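Local coordinates for protein acyl-coenzyme A thioesterase THEM4 (Rhodococcus sp., PDB 2OV9) that probably hydrolyses medium- and long-chain fatty acyl-coenzyme A thioesters to free fatty acids and coenzyme A, at residues 171-177 and 189-195; 106-112 and 144-148; 86-92 and 136-140. All coordinates share one frame; numbering follows the deposited sequence.

The three contacts lie in a hotdog fold, in which an antiparallel sheet wraps round helix 131-148. Contact 1 is part of the hairpin of strands 171-182 and 185-194. Contacts 2 and 3 both use the helix, at its C-terminal end and near its middle, with centres about 15 Å apart. The centre of contact 1 lies about 13 Å from that of contact 2 and about 14 Å from that of contact 3. Contacts 1 and 2 touch where V112 N lies 2.9 Å from G176 O, probably hydrogen-bonded. L138 packs on I192 between contacts 3 and 1. Contact 3 also meets the second subunit. Hotdog thioesterases commonly have their active site at such an interface.

Contact 1 (171-177 and 189-195); sequences PLTLTGK and AGDIRTA
L174 and I192 pack side by side, their side chains pointing the same way. L174 CD2 presses on I192 CG1 at 3.5 Å, closer than usual for two carbons. I192 has CG1 anti to its carbonyl carbon (chi1 -69°), which brings this branch beside the leucine. Its other branch, CG2, meets L172 CB at 4.0 Å.

The two antiparallel strands of this hairpin are joined by backbone bonds at three hydrogen-bonded pairs: T173 with R193, T175 with D191, and K177 with A189. T173 N reaches R193 O at 2.8 Å. G176 and G190 face each other between two of these pairs, with their CA atoms 3.9 Å apart. A side chain on G190 would collide with T175 O.

T173, T175, D191 and R193 lie on the other face of the sheet. A water links T173 O, T175 OG1 and D191 OD1, lying 2.7 Å from D191 OD1. R193 grips D191 side-on: NE bonds OD1, and NH2 forms a salt bridge of 3.0 Å with D191 OD2. R193 NH1 is hydrogen-bonded to G197 O, which helps hold the guanidinium in place.

Further out, L138 and V141 of helix 131-148 pack on I192 and L174 respectively. Cut back to alanine, I192 would lose both branches, which would probably leave L174 CD2 and L172 CB without their neighbour and L138 with less to pack on. The hairpin is therefore two-sided: an apolar face against the helix and a polar face where the arginine probably balances the carboxylate charge.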
loop_
_atom_site.group_PDB
_atom_site.type_symbol
_atom_site.label_atom_id
_atom_site.label_comp_id
_atom_site.label_asym_id
_atom_site.label_seq_id
_atom_site.Cartn_x
_atom_site.Cartn_y
_atom_site.Cartn_z
ATOM N N PRO B 171 16.876 -7.324 -1.919
ATOM C CA PRO B 171 15.915 -8.420 -1.906
ATOM C C PRO B 171 15.393 -8.716 -0.495
ATOM O O PRO B 171 16.178 -8.973 0.426
ATOM C CB PRO B 171 16.720 -9.613 -2.465
ATOM C CG PRO B 171 17.975 -9.051 -2.996
ATOM C CD PRO B 171 18.238 -7.778 -2.301
ATOM N N LEU B 172 14.074 -8.636 -0.329
ATOM C CA LEU B 172 13.403 -9.010 0.922
ATOM C C LEU B 172 12.590 -10.303 0.748
ATOM O O LEU B 172 11.788 -10.402 -0.168
ATOM C CB LEU B 172 12.415 -7.895 1.330
ATOM C CG LEU B 172 12.982 -6.469 1.397
ATOM C CD1 LEU B 172 11.860 -5.458 1.656
ATOM C CD2 LEU B 172 14.119 -6.327 2.434
ATOM N N THR B 173 12.788 -11.281 1.634
ATOM C CA THR B 173 12.063 -12.533 1.538
ATOM C C THR B 173 10.825 -12.436 2.372
ATOM O O THR B 173 10.920 -12.231 3.581
ATOM C CB THR B 173 12.895 -13.700 2.091
ATOM O OG1 THR B 173 14.173 -13.710 1.438
ATOM C CG2 THR B 173 12.161 -15.050 1.858
ATOM N N LEU B 174 9.680 -12.627 1.728
ATOM C CA LEU B 174 8.398 -12.683 2.392
ATOM C C LEU B 174 7.982 -14.142 2.532
ATOM O O LEU B 174 8.093 -14.906 1.586
ATOM C CB LEU B 174 7.342 -11.954 1.564
ATOM C CG LEU B 174 7.634 -10.564 0.970
ATOM C CD1 LEU B 174 6.416 -10.047 0.219
ATOM C CD2 LEU B 174 8.045 -9.537 2.022
ATOM N N THR B 175 7.519 -14.526 3.719
ATOM C CA THR B 175 7.076 -15.893 3.972
ATOM C C THR B 175 5.820 -15.856 4.855
ATOM O O THR B 175 5.692 -14.978 5.705
ATOM C CB THR B 175 8.174 -16.689 4.702
ATOM O OG1 THR B 175 9.406 -16.607 3.959
ATOM C CG2 THR B 175 7.774 -18.137 4.829
ATOM N N GLY B 176 4.916 -16.807 4.654
ATOM C CA GLY B 176 3.701 -16.951 5.472
ATOM C C GLY B 176 3.373 -18.432 5.595
ATOM O O GLY B 176 3.716 -19.219 4.712
ATOM N N LYS B 177 2.720 -18.808 6.685
ATOM C CA LYS B 177 2.279 -20.190 6.888
ATOM C C LYS B 177 1.098 -20.231 7.844
ATOM O O LYS B 177 1.100 -19.572 8.873
ATOM C CB LYS B 177 3.412 -21.065 7.404
ATOM C CG LYS B 177 3.047 -22.541 7.538
ATOM C CD LYS B 177 4.265 -23.391 7.867
ATOM C CE LYS B 177 3.827 -24.798 8.162
ATOM N NZ LYS B 177 4.995 -25.680 8.377
ATOM N N ALA B 189 1.020 -17.056 10.431
ATOM C CA ALA B 189 2.209 -16.274 10.780
ATOM C C ALA B 189 3.121 -16.053 9.563
ATOM O O ALA B 189 3.118 -16.837 8.608
ATOM C CB ALA B 189 2.999 -16.950 11.913
ATOM N N GLY B 190 3.920 -14.995 9.610
ATOM C CA GLY B 190 4.819 -14.695 8.495
ATOM C C GLY B 190 5.865 -13.711 8.946
ATOM O O GLY B 190 5.817 -13.204 10.077
ATOM N N ASP B 191 6.840 -13.468 8.081
ATOM C CA ASP B 191 7.836 -12.453 8.372
ATOM C C ASP B 191 8.472 -11.981 7.090
ATOM O O ASP B 191 8.237 -12.570 6.024
ATOM C CB ASP B 191 8.889 -12.962 9.356
ATOM C CG ASP B 191 9.549 -14.229 8.900
ATOM O OD1 ASP B 191 10.006 -14.301 7.731
ATOM O OD2 ASP B 191 9.638 -15.140 9.734
ATOM N N ILE B 192 9.256 -10.919 7.202
ATOM C CA ILE B 192 10.013 -10.348 6.094
ATOM C C ILE B 192 11.440 -10.423 6.581
ATOM O O ILE B 192 11.736 -9.917 7.670
ATOM C CB ILE B 192 9.686 -8.843 5.887
ATOM C CG1 ILE B 192 8.265 -8.680 5.360
ATOM C CG2 ILE B 192 10.696 -8.190 4.922
ATOM C CD1 ILE B 192 7.757 -7.226 5.190
ATOM N N ARG B 193 12.321 -11.022 5.781
ATOM C CA ARG B 193 13.738 -11.103 6.137
ATOM C C ARG B 193 14.631 -10.479 5.079
ATOM O O ARG B 193 14.291 -10.457 3.899
ATOM C CB ARG B 193 14.154 -12.572 6.299
ATOM C CG ARG B 193 13.442 -13.274 7.433
ATOM C CD ARG B 193 13.702 -14.780 7.482
ATOM N NE ARG B 193 12.803 -15.339 8.499
ATOM C CZ ARG B 193 13.199 -15.814 9.678
ATOM N NH1 ARG B 193 14.490 -15.846 9.994
ATOM N NH2 ARG B 193 12.303 -16.270 10.544
ATOM N N THR B 194 15.812 -10.025 5.479
ATOM C CA THR B 194 16.803 -9.665 4.479
ATOM C C THR B 194 17.491 -10.926 3.963
ATOM O O THR B 194 17.258 -12.040 4.469
ATOM C CB THR B 194 17.817 -8.635 5.020
ATOM O OG1 THR B 194 18.303 -9.050 6.305
ATOM C CG2 THR B 194 17.149 -7.255 5.122
ATOM N N ALA B 195 18.340 -10.757 2.950
ATOM C CA ALA B 195 19.026 -11.874 2.313
ATOM C C ALA B 195 19.889 -12.695 3.281
ATOM O O ALA B 195 20.080 -13.891 3.077
ATOM C CB ALA B 195 19.881 -11.353 1.133
HETATM O O HOH W 1 18.361 -8.320 1.546
HETATM O O HOH W 2 10.917 -14.419 5.227
#

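Contact 2 (106-112 and 144-148); sequences GLSDGSV and VANAW
The indole of W148 lies with one face against G106 and its nitrogen edge against the turn that follows. G106 CA sits over the five-membered ring, 3.5 Å from its centroid, in a CH-pi contact. A side chain at G106 would run into the ring. W148 CG is anti to the backbone N (chi1 177°), and this extends the indole from the helix into the loop. NE1 bonds L107 O at 2.8 Å, with the acceptor in the ring plane. G110 N reaches the same oxygen from the opposite face of the carbonyl plane.

The loop is a hairpin connection between strands 105-106 and 112-117, with a type I turn from L107 to G110. Helix 131-148, the central helix of the hotdog fold, ends at W148 beside it. Within the loop, D109 OD1 accepts from S111 N in an Asx turn and from S111 OG on its syn lone pair.

V112 points toward the helix and packs on its last turn. CG2 rests on W148 CB at 3.6 Å and on A145 CA. CG1 meets V144 CG1 at 3.8 Å, the two valines crossing at about a right angle. A water donates to both G110 O and A145 O. F9 and L18 pack on W148.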
loop_
_atom_site.group_PDB
_atom_site.type_symbol
_atom_site.label_atom_id
_atom_site.label_comp_id
_atom_site.label_asym_id
_atom_site.label_seq_id
_atom_site.Cartn_x
_atom_site.Cartn_y
_atom_site.Cartn_z
ATOM N N GLY B 106 4.067 -21.522 -3.568
ATOM C CA GLY B 106 3.729 -22.404 -2.456
ATOM C C GLY B 106 4.772 -23.500 -2.318
ATOM O O GLY B 106 5.232 -24.065 -3.323
ATOM N N LEU B 107 5.148 -23.797 -1.075
ATOM C CA LEU B 107 6.132 -24.837 -0.807
ATOM C C LEU B 107 5.481 -26.065 -0.140
ATOM O O LEU B 107 4.358 -25.978 0.390
ATOM C CB LEU B 107 7.288 -24.287 0.038
ATOM C CG LEU B 107 7.939 -22.958 -0.348
ATOM C CD1 LEU B 107 9.033 -22.612 0.688
ATOM C CD2 LEU B 107 8.536 -23.018 -1.778
ATOM N N SER B 108 6.195 -27.194 -0.170
ATOM C CA SER B 108 5.661 -28.499 0.275
ATOM C C SER B 108 5.218 -28.524 1.736
ATOM O O SER B 108 4.295 -29.253 2.096
ATOM C CB SER B 108 6.680 -29.628 0.018
ATOM O OG SER B 108 7.988 -29.241 0.448
ATOM N N ASP B 109 5.860 -27.714 2.568
ATOM C CA ASP B 109 5.584 -27.716 4.003
ATOM C C ASP B 109 4.376 -26.858 4.408
ATOM O O ASP B 109 4.051 -26.754 5.593
ATOM C CB ASP B 109 6.834 -27.277 4.769
ATOM C CG ASP B 109 7.214 -25.818 4.511
ATOM O OD1 ASP B 109 6.550 -25.097 3.730
ATOM O OD2 ASP B 109 8.197 -25.371 5.117
ATOM N N GLY B 110 3.719 -26.247 3.427
ATOM C CA GLY B 110 2.570 -25.373 3.682
ATOM C C GLY B 110 2.925 -23.896 3.633
ATOM O O GLY B 110 2.045 -23.042 3.580
ATOM N N SER B 111 4.213 -23.569 3.675
ATOM C CA SER B 111 4.579 -22.158 3.620
ATOM C C SER B 111 4.422 -21.621 2.186
ATOM O O SER B 111 4.365 -22.396 1.208
ATOM C CB SER B 111 5.986 -21.910 4.188
ATOM O OG SER B 111 7.004 -22.518 3.411
ATOM N N VAL B 112 4.337 -20.300 2.093
ATOM C CA VAL B 112 4.294 -19.541 0.853
ATOM C C VAL B 112 5.502 -18.604 0.932
ATOM O O VAL B 112 5.838 -18.121 2.016
ATOM C CB VAL B 112 2.939 -18.768 0.796
ATOM C CG1 VAL B 112 3.003 -17.494 -0.007
ATOM C CG2 VAL B 112 1.814 -19.709 0.304
ATOM N N VAL B 144 -2.588 -15.521 1.224
ATOM C CA VAL B 144 -2.145 -16.489 0.251
ATOM C C VAL B 144 -1.744 -17.781 0.948
ATOM O O VAL B 144 -2.038 -18.868 0.444
ATOM C CB VAL B 144 -0.962 -15.940 -0.580
ATOM C CG1 VAL B 144 -0.441 -16.991 -1.543
ATOM C CG2 VAL B 144 -1.384 -14.686 -1.346
ATOM N N ALA B 145 -1.055 -17.673 2.089
ATOM C CA ALA B 145 -0.683 -18.863 2.871
ATOM C C ALA B 145 -1.918 -19.624 3.293
ATOM O O ALA B 145 -1.948 -20.850 3.261
ATOM C CB ALA B 145 0.161 -18.500 4.074
ATOM N N ASN B 146 -2.965 -18.913 3.679
ATOM C CA ASN B 146 -4.208 -19.596 3.973
ATOM C C ASN B 146 -4.813 -20.318 2.767
ATOM O O ASN B 146 -5.299 -21.438 2.911
ATOM C CB ASN B 146 -5.236 -18.632 4.583
ATOM C CG ASN B 146 -4.861 -18.179 5.991
ATOM O OD1 ASN B 146 -4.085 -18.831 6.672
ATOM N ND2 ASN B 146 -5.464 -17.085 6.448
ATOM N N ALA B 147 -4.819 -19.680 1.594
ATOM C CA ALA B 147 -5.320 -20.349 0.377
ATOM C C ALA B 147 -4.530 -21.630 0.111
ATOM O O ALA B 147 -5.103 -22.684 -0.143
ATOM C CB ALA B 147 -5.230 -19.425 -0.834
ATOM N N TRP B 148 -3.209 -21.520 0.178
ATOM C CA TRP B 148 -2.296 -22.615 -0.114
ATOM C C TRP B 148 -2.423 -23.741 0.904
ATOM O O TRP B 148 -2.154 -24.926 0.604
ATOM C CB TRP B 148 -0.865 -22.072 -0.184
ATOM C CG TRP B 148 0.228 -23.089 -0.408
ATOM C CD1 TRP B 148 1.241 -23.410 0.468
ATOM C CD2 TRP B 148 0.462 -23.880 -1.595
ATOM N NE1 TRP B 148 2.081 -24.354 -0.099
ATOM C CE2 TRP B 148 1.623 -24.666 -1.355
ATOM C CE3 TRP B 148 -0.207 -24.023 -2.821
ATOM C CZ2 TRP B 148 2.133 -25.558 -2.302
ATOM C CZ3 TRP B 148 0.305 -24.920 -3.769
ATOM C CH2 TRP B 148 1.463 -25.677 -3.500
HETATM O O HOH W 3 -0.203 -22.397 4.842
#

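Contact 3 (86-92 and 136-140); sequences TRHDPVT and LLLDH
V91 fits the hollow between L136, L137 and H140. CG2 lies against H140 CB at 3.5 Å and L136 CD1 at 3.7 Å. The other branch, CG1, touches L137 CD2 at 3.8 Å. V91 CB lies 4.2 Å from the centroid of the H140 ring in an off-centre CH-pi contact. P90 CG comes only loosely near L136 CD1.

The H140 ring fits a loop hollow lined by T86, D89, V91 and T92. With chi1 at -164°, CG of H140 stands opposite the backbone N, and the ring reaches D89. The carboxylate of D89 lies over one face at the CE1-NE2 side, nearly parallel to the ring (16°), with OD2 offset toward the rim. T86 OG1 meets the ring edge, 3.3 Å from CE1 of H140. T92 CG2 approaches H140 CD2 obliquely.

Here the loop before strand 105-106 lies on the central helix of the hotdog fold. H140 ND1 is hydrogen-bonded to H130 NE2 of the second subunit.

Four donors keep the D89 carboxylate flat over the ring. T86 OG1 and T92 OG1 bond OD1, the latter on its syn lone pair. V91 N, closing an Asx turn, and T92 N bond OD2.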
loop_
_atom_site.group_PDB
_atom_site.type_symbol
_atom_site.label_atom_id
_atom_site.label_comp_id
_atom_site.label_asym_id
_atom_site.label_seq_id
_atom_site.Cartn_x
_atom_site.Cartn_y
_atom_site.Cartn_z
ATOM N N THR B 86 -6.151 -13.985 -5.399
ATOM C CA THR B 86 -6.582 -12.767 -6.118
ATOM C C THR B 86 -5.587 -12.357 -7.196
ATOM O O THR B 86 -4.403 -12.710 -7.123
ATOM C CB THR B 86 -6.708 -11.562 -5.177
ATOM O OG1 THR B 86 -5.433 -11.312 -4.574
ATOM C CG2 THR B 86 -7.732 -11.824 -4.082
ATOM N N ARG B 87 -6.063 -11.579 -8.167
ATOM C CA ARG B 87 -5.235 -11.125 -9.279
ATOM C C ARG B 87 -5.269 -9.584 -9.508
ATOM O O ARG B 87 -4.687 -9.073 -10.466
ATOM C CB ARG B 87 -5.734 -11.828 -10.534
ATOM C CG ARG B 87 -4.632 -12.241 -11.450
ATOM C CD ARG B 87 -5.198 -12.683 -12.770
ATOM N NE ARG B 87 -4.198 -12.639 -13.835
ATOM C CZ ARG B 87 -4.053 -11.625 -14.682
ATOM N NH1 ARG B 87 -4.833 -10.553 -14.573
ATOM N NH2 ARG B 87 -3.122 -11.683 -15.623
ATOM N N HIS B 88 -5.988 -8.866 -8.648
ATOM C CA HIS B 88 -6.300 -7.452 -8.859
ATOM C C HIS B 88 -5.821 -6.610 -7.691
ATOM O O HIS B 88 -6.071 -5.397 -7.638
ATOM C CB HIS B 88 -7.812 -7.293 -8.911
ATOM C CG HIS B 88 -8.490 -7.693 -7.636
ATOM N ND1 HIS B 88 -8.982 -8.964 -7.425
ATOM C CD2 HIS B 88 -8.735 -6.999 -6.495
ATOM C CE1 HIS B 88 -9.513 -9.034 -6.215
ATOM N NE2 HIS B 88 -9.378 -7.857 -5.630
ATOM N N ASP B 89 -5.180 -7.278 -6.740
ATOM C CA ASP B 89 -4.848 -6.706 -5.453
ATOM C C ASP B 89 -3.609 -5.792 -5.541
ATOM O O ASP B 89 -2.824 -5.912 -6.482
ATOM C CB ASP B 89 -4.607 -7.857 -4.486
ATOM C CG ASP B 89 -3.391 -8.637 -4.850
ATOM O OD1 ASP B 89 -3.484 -9.568 -5.668
ATOM O OD2 ASP B 89 -2.321 -8.293 -4.335
ATOM N N PRO B 90 -3.456 -4.844 -4.586
ATOM C CA PRO B 90 -2.282 -3.970 -4.588
ATOM C C PRO B 90 -0.950 -4.554 -4.129
ATOM O O PRO B 90 -0.005 -3.794 -3.927
ATOM C CB PRO B 90 -2.706 -2.803 -3.679
ATOM C CG PRO B 90 -3.728 -3.396 -2.748
ATOM C CD PRO B 90 -4.435 -4.471 -3.539
ATOM N N VAL B 91 -0.855 -5.870 -3.969
ATOM C CA VAL B 91 0.427 -6.498 -3.602
ATOM C C VAL B 91 0.987 -7.302 -4.761
ATOM O O VAL B 91 2.179 -7.216 -5.063
ATOM C CB VAL B 91 0.282 -7.422 -2.343
ATOM C CG1 VAL B 91 1.628 -8.078 -1.975
ATOM C CG2 VAL B 91 -0.281 -6.630 -1.150
ATOM N N THR B 92 0.109 -8.063 -5.422
ATOM C CA THR B 92 0.527 -9.011 -6.463
ATOM C C THR B 92 -0.118 -8.774 -7.843
ATOM O O THR B 92 0.228 -9.469 -8.794
ATOM C CB THR B 92 0.206 -10.486 -6.062
ATOM O OG1 THR B 92 -1.193 -10.753 -6.284
ATOM C CG2 THR B 92 0.552 -10.778 -4.589
ATOM N N LEU B 136 1.139 -4.203 4.922
ATOM C CA LEU B 136 0.278 -4.527 3.770
ATOM C C LEU B 136 0.767 -5.812 3.110
ATOM O O LEU B 136 -0.033 -6.714 2.816
ATOM C CB LEU B 136 0.248 -3.381 2.741
ATOM C CG LEU B 136 -0.161 -3.664 1.285
ATOM C CD1 LEU B 136 -1.660 -4.029 1.093
ATOM C CD2 LEU B 136 0.125 -2.448 0.436
ATOM N N LEU B 137 2.070 -5.896 2.849
ATOM C CA LEU B 137 2.623 -7.075 2.163
ATOM C C LEU B 137 2.371 -8.322 2.995
ATOM O O LEU B 137 1.908 -9.341 2.466
ATOM C CB LEU B 137 4.143 -6.940 1.894
ATOM C CG LEU B 137 4.639 -5.741 1.075
ATOM C CD1 LEU B 137 6.117 -5.891 0.658
ATOM C CD2 LEU B 137 3.768 -5.548 -0.117
ATOM N N LEU B 138 2.653 -8.234 4.292
ATOM C CA LEU B 138 2.518 -9.402 5.203
ATOM C C LEU B 138 1.051 -9.832 5.330
ATOM O O LEU B 138 0.740 -11.019 5.305
ATOM C CB LEU B 138 3.145 -9.132 6.590
ATOM C CG LEU B 138 4.684 -9.278 6.597
ATOM C CD1 LEU B 138 5.270 -8.743 7.878
ATOM C CD2 LEU B 138 5.088 -10.722 6.431
ATOM N N ASP B 139 0.149 -8.865 5.455
ATOM C CA ASP B 139 -1.267 -9.193 5.478
ATOM C C ASP B 139 -1.635 -10.077 4.268
ATOM O O ASP B 139 -2.200 -11.179 4.421
ATOM C CB ASP B 139 -2.104 -7.909 5.486
ATOM C CG ASP B 139 -3.589 -8.188 5.464
ATOM O OD1 ASP B 139 -4.147 -8.505 6.520
ATOM O OD2 ASP B 139 -4.205 -8.109 4.392
ATOM N N HIS B 140 -1.318 -9.593 3.068
ATOM C CA HIS B 140 -1.593 -10.343 1.854
ATOM C C HIS B 140 -0.952 -11.725 1.798
ATOM O O HIS B 140 -1.603 -12.700 1.424
ATOM C CB HIS B 140 -1.160 -9.584 0.598
ATOM C CG HIS B 140 -1.775 -10.148 -0.639
ATOM N ND1 HIS B 140 -3.089 -9.906 -0.978
ATOM C CD2 HIS B 140 -1.303 -11.029 -1.552
ATOM C CE1 HIS B 140 -3.390 -10.578 -2.076
ATOM N NE2 HIS B 140 -2.318 -11.254 -2.456
#